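Local coordinates for protein LAO/AO transport system kinase (Escherichia coli, PDB 2P67) that belongs to the MeaB family of the P-loop NTPase clan, folded round a parallel beta sheet with helices packed about it, at residues Ser70-Leu73 and Glu74-Met78; Ile214-His217 and Met218-Ala222; Ala294-Asp297 and Phe298-Tyr302. All blocks are in the same frame, centred on the assembly; numbering follows the deposited sequence.

Interaction 1 of 3, residues Ser70-Leu73 and Glu74-Met78; sequences STFL and EAFGM
Phe72 and Phe76, four residues apart on one helix, project side by side and make the tight half of this contact. Their planes are only 10° apart, but the rings are slid past each other with centroids 5.6 Å apart, so they barely overlap. What covers the Phe72 face is the CB of Phe76, a CH-pi contact 4.2 Å from the ring centroid and set toward the rim. In both, CG is anti to the backbone N (chi1 170° and -178°), which sends the pair off the helix in one direction. Flat, apolar phenylalanine suits such a buried flank. Beneath it runs the regular helical bonding, with Phe76 N 2.8 Å from Phe72 O.

The looser side is polar. The extended chain of Glu74 brings OE1 within 2.7 Å of a water that also donates to Thr71 O, giving that carbonyl a second partner beside Ala75 N. Glu74 OE2 bonds to Asp112 N, and Thr71 OG1 to Gly68 O.

Helix 69-82 begins at the end of a probable Walker A loop, and Ser70 belongs to both. Phe72 and Phe76 pack on helix 248-264, while Leu73 and Phe76 lie against strands 57-63 and 151-157.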
loop_
_atom_site.group_PDB
_atom_site.type_symbol
_atom_site.label_atom_id
_atom_site.label_comp_id
_atom_site.label_asym_id
_atom_site.label_seq_id
_atom_site.Cartn_x
_atom_site.Cartn_y
_atom_site.Cartn_z
ATOM N N SER A 70 -20.843 -19.468 0.047
ATOM C CA SER A 70 -22.142 -19.724 0.689
ATOM C C SER A 70 -22.163 -21.055 1.452
ATOM O O SER A 70 -22.600 -21.107 2.599
ATOM C CB SER A 70 -23.280 -19.701 -0.338
ATOM O OG SER A 70 -23.512 -18.385 -0.822
ATOM N N THR A 71 -21.708 -22.132 0.808
ATOM C CA THR A 71 -21.715 -23.457 1.448
ATOM C C THR A 71 -20.743 -23.513 2.613
ATOM O O THR A 71 -21.047 -24.101 3.663
ATOM C CB THR A 71 -21.446 -24.616 0.450
ATOM O OG1 THR A 71 -20.111 -24.527 -0.080
ATOM C CG2 THR A 71 -22.444 -24.565 -0.685
ATOM N N PHE A 72 -19.576 -22.888 2.431
ATOM C CA PHE A 72 -18.595 -22.807 3.500
ATOM C C PHE A 72 -19.153 -22.065 4.712
ATOM O O PHE A 72 -19.052 -22.560 5.826
ATOM C CB PHE A 72 -17.278 -22.153 3.034
ATOM C CG PHE A 72 -16.345 -21.843 4.168
ATOM C CD1 PHE A 72 -15.572 -22.851 4.730
ATOM C CD2 PHE A 72 -16.271 -20.556 4.699
ATOM C CE1 PHE A 72 -14.729 -22.587 5.799
ATOM C CE2 PHE A 72 -15.430 -20.276 5.774
ATOM C CZ PHE A 72 -14.649 -21.302 6.325
ATOM N N LEU A 73 -19.711 -20.875 4.498
ATOM C CA LEU A 73 -20.276 -20.093 5.591
ATOM C C LEU A 73 -21.363 -20.829 6.363
ATOM O O LEU A 73 -21.426 -20.752 7.593
ATOM C CB LEU A 73 -20.804 -18.758 5.083
ATOM C CG LEU A 73 -19.725 -17.731 4.749
ATOM C CD1 LEU A 73 -20.375 -16.548 4.042
ATOM C CD2 LEU A 73 -18.950 -17.299 6.008
ATOM N N GLU A 74 -22.218 -21.536 5.637
ATOM C CA GLU A 74 -23.264 -22.341 6.264
ATOM C C GLU A 74 -22.652 -23.435 7.137
ATOM O O GLU A 74 -23.001 -23.570 8.307
ATOM C CB GLU A 74 -24.190 -22.948 5.203
ATOM C CG GLU A 74 -25.326 -23.770 5.830
ATOM C CD GLU A 74 -26.061 -24.637 4.820
ATOM O OE1 GLU A 74 -25.411 -25.195 3.914
ATOM O OE2 GLU A 74 -27.299 -24.776 4.950
ATOM N N ALA A 75 -21.740 -24.216 6.566
ATOM C CA ALA A 75 -21.067 -25.273 7.326
ATOM C C ALA A 75 -20.297 -24.725 8.529
ATOM O O ALA A 75 -20.394 -25.253 9.628
ATOM C CB ALA A 75 -20.161 -26.108 6.405
ATOM N N PHE A 76 -19.535 -23.647 8.315
ATOM C CA PHE A 76 -18.724 -23.055 9.372
ATOM C C PHE A 76 -19.627 -22.497 10.470
ATOM O O PHE A 76 -19.387 -22.738 11.660
ATOM C CB PHE A 76 -17.805 -21.961 8.784
ATOM C CG PHE A 76 -16.886 -21.307 9.793
ATOM C CD1 PHE A 76 -15.843 -22.020 10.394
ATOM C CD2 PHE A 76 -17.050 -19.961 10.126
ATOM C CE1 PHE A 76 -14.984 -21.395 11.318
ATOM C CE2 PHE A 76 -16.200 -19.330 11.055
ATOM C CZ PHE A 76 -15.174 -20.044 11.655
ATOM N N GLY A 77 -20.659 -21.763 10.059
ATOM C CA GLY A 77 -21.626 -21.160 10.991
ATOM C C GLY A 77 -22.295 -22.220 11.859
ATOM O O GLY A 77 -22.367 -22.079 13.093
ATOM N N MET A 78 -22.752 -23.292 11.211
ATOM C CA MET A 78 -23.402 -24.409 11.923
ATOM C C MET A 78 -22.450 -25.103 12.896
ATOM O O MET A 78 -22.856 -25.483 13.988
ATOM C CB MET A 78 -24.073 -25.392 10.949
ATOM C CG MET A 78 -25.368 -24.847 10.298
ATOM S SD MET A 78 -26.583 -24.146 11.467
ATOM C CE MET A 78 -26.964 -25.556 12.500
HETATM O O HOH W 1 -22.866 -26.090 3.747
#

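Interaction 2 of 3, residues Ile214-His217 and Met218-Ala222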
loop_
_atom_site.group_PDB
_atom_site.type_symbol
_atom_site.label_atom_id
_atom_site.label_comp_id
_atom_site.label_asym_id
_atom_site.label_seq_id
_atom_site.Cartn_x
_atom_site.Cartn_y
_atom_site.Cartn_z
ATOM N N ILE A 214 -2.627 -28.879 -5.595
ATOM C CA ILE A 214 -1.701 -28.000 -6.302
ATOM C C ILE A 214 -1.971 -26.531 -5.925
ATOM O O ILE A 214 -1.040 -25.765 -5.656
ATOM C CB ILE A 214 -1.751 -28.238 -7.850
ATOM C CG1 ILE A 214 -1.136 -29.620 -8.176
ATOM C CG2 ILE A 214 -0.999 -27.113 -8.629
ATOM C CD1 ILE A 214 -1.449 -30.108 -9.605
ATOM N N ALA A 215 -3.249 -26.153 -5.888
ATOM C CA ALA A 215 -3.600 -24.793 -5.482
ATOM C C ALA A 215 -3.164 -24.525 -4.023
ATOM O O ALA A 215 -2.554 -23.503 -3.703
ATOM C CB ALA A 215 -5.116 -24.561 -5.658
ATOM N N ARG A 216 -3.463 -25.468 -3.144
ATOM C CA ARG A 216 -3.094 -25.338 -1.743
ATOM C C ARG A 216 -1.570 -25.167 -1.623
ATOM O O ARG A 216 -1.079 -24.300 -0.890
ATOM C CB ARG A 216 -3.556 -26.585 -0.993
ATOM C CG ARG A 216 -3.413 -26.408 0.482
ATOM C CD ARG A 216 -3.054 -27.674 1.194
ATOM N NE ARG A 216 -2.405 -27.232 2.410
ATOM C CZ ARG A 216 -1.098 -27.086 2.546
ATOM N NH1 ARG A 216 -0.628 -26.637 3.692
ATOM N NH2 ARG A 216 -0.263 -27.425 1.568
ATOM N N HIS A 217 -0.821 -25.990 -2.361
ATOM C CA HIS A 217 0.649 -25.908 -2.348
ATOM C C HIS A 217 1.180 -24.531 -2.792
ATOM O O HIS A 217 2.113 -23.991 -2.185
ATOM C CB HIS A 217 1.231 -27.001 -3.243
ATOM C CG HIS A 217 2.714 -27.123 -3.148
ATOM N ND1 HIS A 217 3.331 -27.865 -2.161
ATOM C CD2 HIS A 217 3.706 -26.579 -3.890
ATOM C CE1 HIS A 217 4.643 -27.788 -2.316
ATOM N NE2 HIS A 217 4.896 -27.009 -3.353
ATOM N N MET A 218 0.565 -23.969 -3.831
ATOM C CA MET A 218 0.995 -22.699 -4.423
ATOM C C MET A 218 0.856 -21.558 -3.402
ATOM O O MET A 218 1.813 -20.808 -3.165
ATOM C CB MET A 218 0.180 -22.411 -5.704
ATOM C CG MET A 218 0.542 -21.066 -6.357
ATOM S SD MET A 218 -0.537 -20.674 -7.757
ATOM C CE MET A 218 -2.126 -20.512 -7.003
ATOM N N TYR A 219 -0.324 -21.433 -2.789
ATOM C CA TYR A 219 -0.535 -20.405 -1.748
ATOM C C TYR A 219 0.430 -20.581 -0.595
ATOM O O TYR A 219 0.988 -19.611 -0.070
ATOM C CB TYR A 219 -1.989 -20.412 -1.239
ATOM C CG TYR A 219 -2.896 -19.769 -2.243
ATOM C CD1 TYR A 219 -2.991 -18.375 -2.320
ATOM C CD2 TYR A 219 -3.633 -20.535 -3.144
ATOM C CE1 TYR A 219 -3.802 -17.760 -3.266
ATOM C CE2 TYR A 219 -4.453 -19.912 -4.108
ATOM C CZ TYR A 219 -4.504 -18.515 -4.150
ATOM O OH TYR A 219 -5.301 -17.869 -5.059
ATOM N N GLU A 220 0.644 -21.834 -0.212
ATOM C CA GLU A 220 1.558 -22.124 0.882
ATOM C C GLU A 220 2.989 -21.724 0.544
ATOM O O GLU A 220 3.701 -21.185 1.403
ATOM C CB GLU A 220 1.459 -23.601 1.289
ATOM C CG GLU A 220 2.122 -23.924 2.609
ATOM C CD GLU A 220 1.877 -25.367 3.003
ATOM O OE1 GLU A 220 2.313 -26.265 2.245
ATOM O OE2 GLU A 220 1.263 -25.588 4.073
ATOM N N SER A 221 3.428 -21.961 -0.698
ATOM C CA SER A 221 4.765 -21.556 -1.086
ATOM C C SER A 221 4.920 -20.053 -0.872
ATOM O O SER A 221 5.888 -19.614 -0.235
ATOM C CB SER A 221 5.055 -21.896 -2.560
ATOM O OG SER A 221 5.012 -23.314 -2.776
ATOM N N ALA A 222 3.959 -19.274 -1.378
ATOM C CA ALA A 222 4.009 -17.813 -1.237
ATOM C C ALA A 222 4.033 -17.417 0.255
ATOM O O ALA A 222 4.842 -16.590 0.678
ATOM C CB ALA A 222 2.808 -17.174 -1.939
#
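The guanidinium of Arg216 meets the carboxylate of Glu220 at its edge: Glu220 OE1 lies in the guanidinium plane, 2.9 Å from Arg216 NH2, in a hydrogen bond that is part of a salt bridge. The carboxylate is turned 77° against the guanidinium, so the N-H arrives from above the carboxylate plane. The second branch, Arg216 NH1 toward Glu220 OE2, is modelled too close for its geometry to be trusted. The Tyr219 ring is also met at an edge, where CD2 comes within 3.2 Å of Ala215 O. That same carbonyl accepts the backbone N-H of Tyr219, so one oxygen serves the main chain and abuts the ring rim.

Arginine and glutamate four apart suit a helix flank, since their long chains can bridge one turn. Arg216 leaves the helix with CG anti to its N (chi1 -170°) and bends at chi2, which brings its end back toward Glu220; its NE bonds to Val237 O and so ties the pair to the sheet. On another flank, Ser221 OG is 3.0 Å from His217 O, and Ser221 N bonds to the same oxygen at 2.8 Å.

Helix 209-225 is the crossover helix of a beta-alpha-beta unit between strands 198-201 and 236-239. The broad ring of Tyr219 packs against Ile199, Ile201 and Val237 of these strands and on helix 190-195, while Met218, Ser221 and Ala222 pack on Ile225 of the second subunit.

Interaction 3 of 3, residues Ala294-Asp297 and Phe298-Tyr302; sequences ANED and FDRYY
Glu296 and Arg300 run side by side in the same direction at the start of a helix, but their flat ends are turned 76° against each other. Glu296 OE2 offers its anti lone pair to Arg300 NH2 at 3.2 Å and lies in the guanidinium plane, so this salt bridge forms at the edge. A bend at chi3 (-64°) curls the Arg300 chain back over the preceding turn. Asp297 comes in obliquely, its carboxylate 62° from the guanidinium and too far for a salt bridge; a water closes the gap, 2.7 Å from Asp297 OD1 and 2.7 Å from Arg300 NH1. Another water joins Glu296 O to Asp299 OD2, whose stronger partner is Arg303.

Asn295, at the N-cap position, crosses Phe298 at about a right angle, with its CB 4.0 Å from Phe298 CB. The end of Phe298 leads away from Asn295, edge-to-face with Phe293 and against Ile327 and, in the second subunit, Thr284.

Acidic residues suit this first turn, where they probably interact favourably with the helix dipole. One arginine reached by two carboxylates, one directly and one through water, implies a polar, solvent-tolerant surface network, while Phe298 is buried on the apolar side.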
loop_
_atom_site.group_PDB
_atom_site.type_symbol
_atom_site.label_atom_id
_atom_site.label_comp_id
_atom_site.label_asym_id
_atom_site.label_seq_id
_atom_site.Cartn_x
_atom_site.Cartn_y
_atom_site.Cartn_z
ATOM N N ALA A 294 -13.214 18.030 -4.669
ATOM C CA ALA A 294 -14.589 18.169 -5.156
ATOM C C ALA A 294 -14.860 19.599 -5.617
ATOM O O ALA A 294 -15.575 19.812 -6.605
ATOM C CB ALA A 294 -15.596 17.752 -4.083
ATOM N N ASN A 295 -14.291 20.569 -4.901
ATOM C CA ASN A 295 -14.414 21.976 -5.257
ATOM C C ASN A 295 -14.196 22.198 -6.763
ATOM O O ASN A 295 -13.179 21.774 -7.326
ATOM C CB ASN A 295 -13.442 22.817 -4.435
ATOM C CG ASN A 295 -13.721 24.297 -4.545
ATOM O OD1 ASN A 295 -14.653 24.808 -3.928
ATOM N ND2 ASN A 295 -12.915 24.997 -5.332
ATOM N N GLU A 296 -15.173 22.837 -7.409
ATOM C CA GLU A 296 -15.174 22.991 -8.858
ATOM C C GLU A 296 -14.017 23.871 -9.332
ATOM O O GLU A 296 -13.400 23.592 -10.359
ATOM C CB GLU A 296 -16.508 23.567 -9.322
ATOM C CG GLU A 296 -16.979 23.046 -10.669
ATOM C CD GLU A 296 -17.935 24.009 -11.358
ATOM O OE1 GLU A 296 -18.925 24.435 -10.719
ATOM O OE2 GLU A 296 -17.685 24.348 -12.538
ATOM N N ASP A 297 -13.726 24.924 -8.572
ATOM C CA ASP A 297 -12.633 25.833 -8.891
ATOM C C ASP A 297 -11.271 25.176 -8.717
ATOM O O ASP A 297 -10.375 25.348 -9.562
ATOM C CB ASP A 297 -12.708 27.093 -8.032
ATOM C CG ASP A 297 -13.822 28.032 -8.469
ATOM O OD1 ASP A 297 -14.263 27.950 -9.640
ATOM O OD2 ASP A 297 -14.245 28.857 -7.638
ATOM N N PHE A 298 -11.109 24.433 -7.623
ATOM C CA PHE A 298 -9.836 23.773 -7.366
ATOM C C PHE A 298 -9.581 22.634 -8.347
ATOM O O PHE A 298 -8.453 22.450 -8.792
ATOM C CB PHE A 298 -9.707 23.257 -5.929
ATOM C CG PHE A 298 -8.400 22.574 -5.679
ATOM C CD1 PHE A 298 -7.243 23.323 -5.458
ATOM C CD2 PHE A 298 -8.304 21.192 -5.733
ATOM C CE1 PHE A 298 -6.004 22.687 -5.261
ATOM C CE2 PHE A 298 -7.071 20.552 -5.542
ATOM C CZ PHE A 298 -5.928 21.303 -5.306
ATOM N N ASP A 299 -10.620 21.858 -8.646
ATOM C CA ASP A 299 -10.521 20.754 -9.598
ATOM C C ASP A 299 -10.041 21.267 -10.956
ATOM O O ASP A 299 -9.191 20.643 -11.600
ATOM C CB ASP A 299 -11.871 20.041 -9.743
ATOM C CG ASP A 299 -11.881 19.031 -10.877
ATOM O OD1 ASP A 299 -11.161 18.019 -10.784
ATOM O OD2 ASP A 299 -12.593 19.263 -11.875
ATOM N N ARG A 300 -10.586 22.411 -11.371
ATOM C CA ARG A 300 -10.223 23.045 -12.637
ATOM C C ARG A 300 -8.753 23.470 -12.646
ATOM O O ARG A 300 -8.006 23.105 -13.554
ATOM C CB ARG A 300 -11.157 24.241 -12.895
ATOM C CG ARG A 300 -10.822 25.078 -14.137
ATOM C CD ARG A 300 -11.974 26.002 -14.523
ATOM N NE ARG A 300 -13.167 25.249 -14.925
ATOM C CZ ARG A 300 -14.329 25.247 -14.270
ATOM N NH1 ARG A 300 -14.492 25.969 -13.164
ATOM N NH2 ARG A 300 -15.341 24.521 -14.729
ATOM N N TYR A 301 -8.346 24.214 -11.618
ATOM C CA TYR A 301 -6.976 24.684 -11.468
ATOM C C TYR A 301 -5.981 23.529 -11.334
ATOM O O TYR A 301 -4.874 23.576 -11.892
ATOM C CB TYR A 301 -6.874 25.594 -10.250
ATOM C CG TYR A 301 -5.583 26.368 -10.190
ATOM C CD1 TYR A 301 -5.414 27.519 -10.957
ATOM C CD2 TYR A 301 -4.525 25.950 -9.381
ATOM C CE1 TYR A 301 -4.237 28.242 -10.917
ATOM C CE2 TYR A 301 -3.330 26.669 -9.337
ATOM C CZ TYR A 301 -3.203 27.819 -10.111
ATOM O OH TYR A 301 -2.046 28.548 -10.088
ATOM N N TYR A 302 -6.383 22.492 -10.595
ATOM C CA TYR A 302 -5.569 21.282 -10.458
ATOM C C TYR A 302 -5.331 20.602 -11.812
ATOM O O TYR A 302 -4.198 20.228 -12.138
ATOM C CB TYR A 302 -6.210 20.309 -9.446
ATOM C CG TYR A 302 -5.395 19.060 -9.244
ATOM C CD1 TYR A 302 -4.248 19.077 -8.452
ATOM C CD2 TYR A 302 -5.771 17.858 -9.840
ATOM C CE1 TYR A 302 -3.472 17.923 -8.269
ATOM C CE2 TYR A 302 -5.009 16.700 -9.660
ATOM C CZ TYR A 302 -3.852 16.752 -8.884
ATOM O OH TYR A 302 -3.112 15.610 -8.707
HETATM O O HOH W 2 -14.026 21.761 -12.132
HETATM O O HOH W 3 -12.892 27.884 -12.021
#

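All three contacts are local: the first two lie within one helix each, the third spans the break between helices 267-294 and 296-310. None closes a long loop, and none nest or cross. Interaction 1 comes first, on the helix after strand 57-63, packed against the parallel sheet. Interaction 2, its centre about 23 Å from that of interaction 1, lies on the crossover helix that leads to strand 236-239, the outermost on that side within this chain. The chain then runs along helix 267-294 to interaction 3, on the opposite side of the chain's centre from interaction 1. Interactions 2 and 3, about 34 Å apart at their nearest atoms, both touch the second subunit.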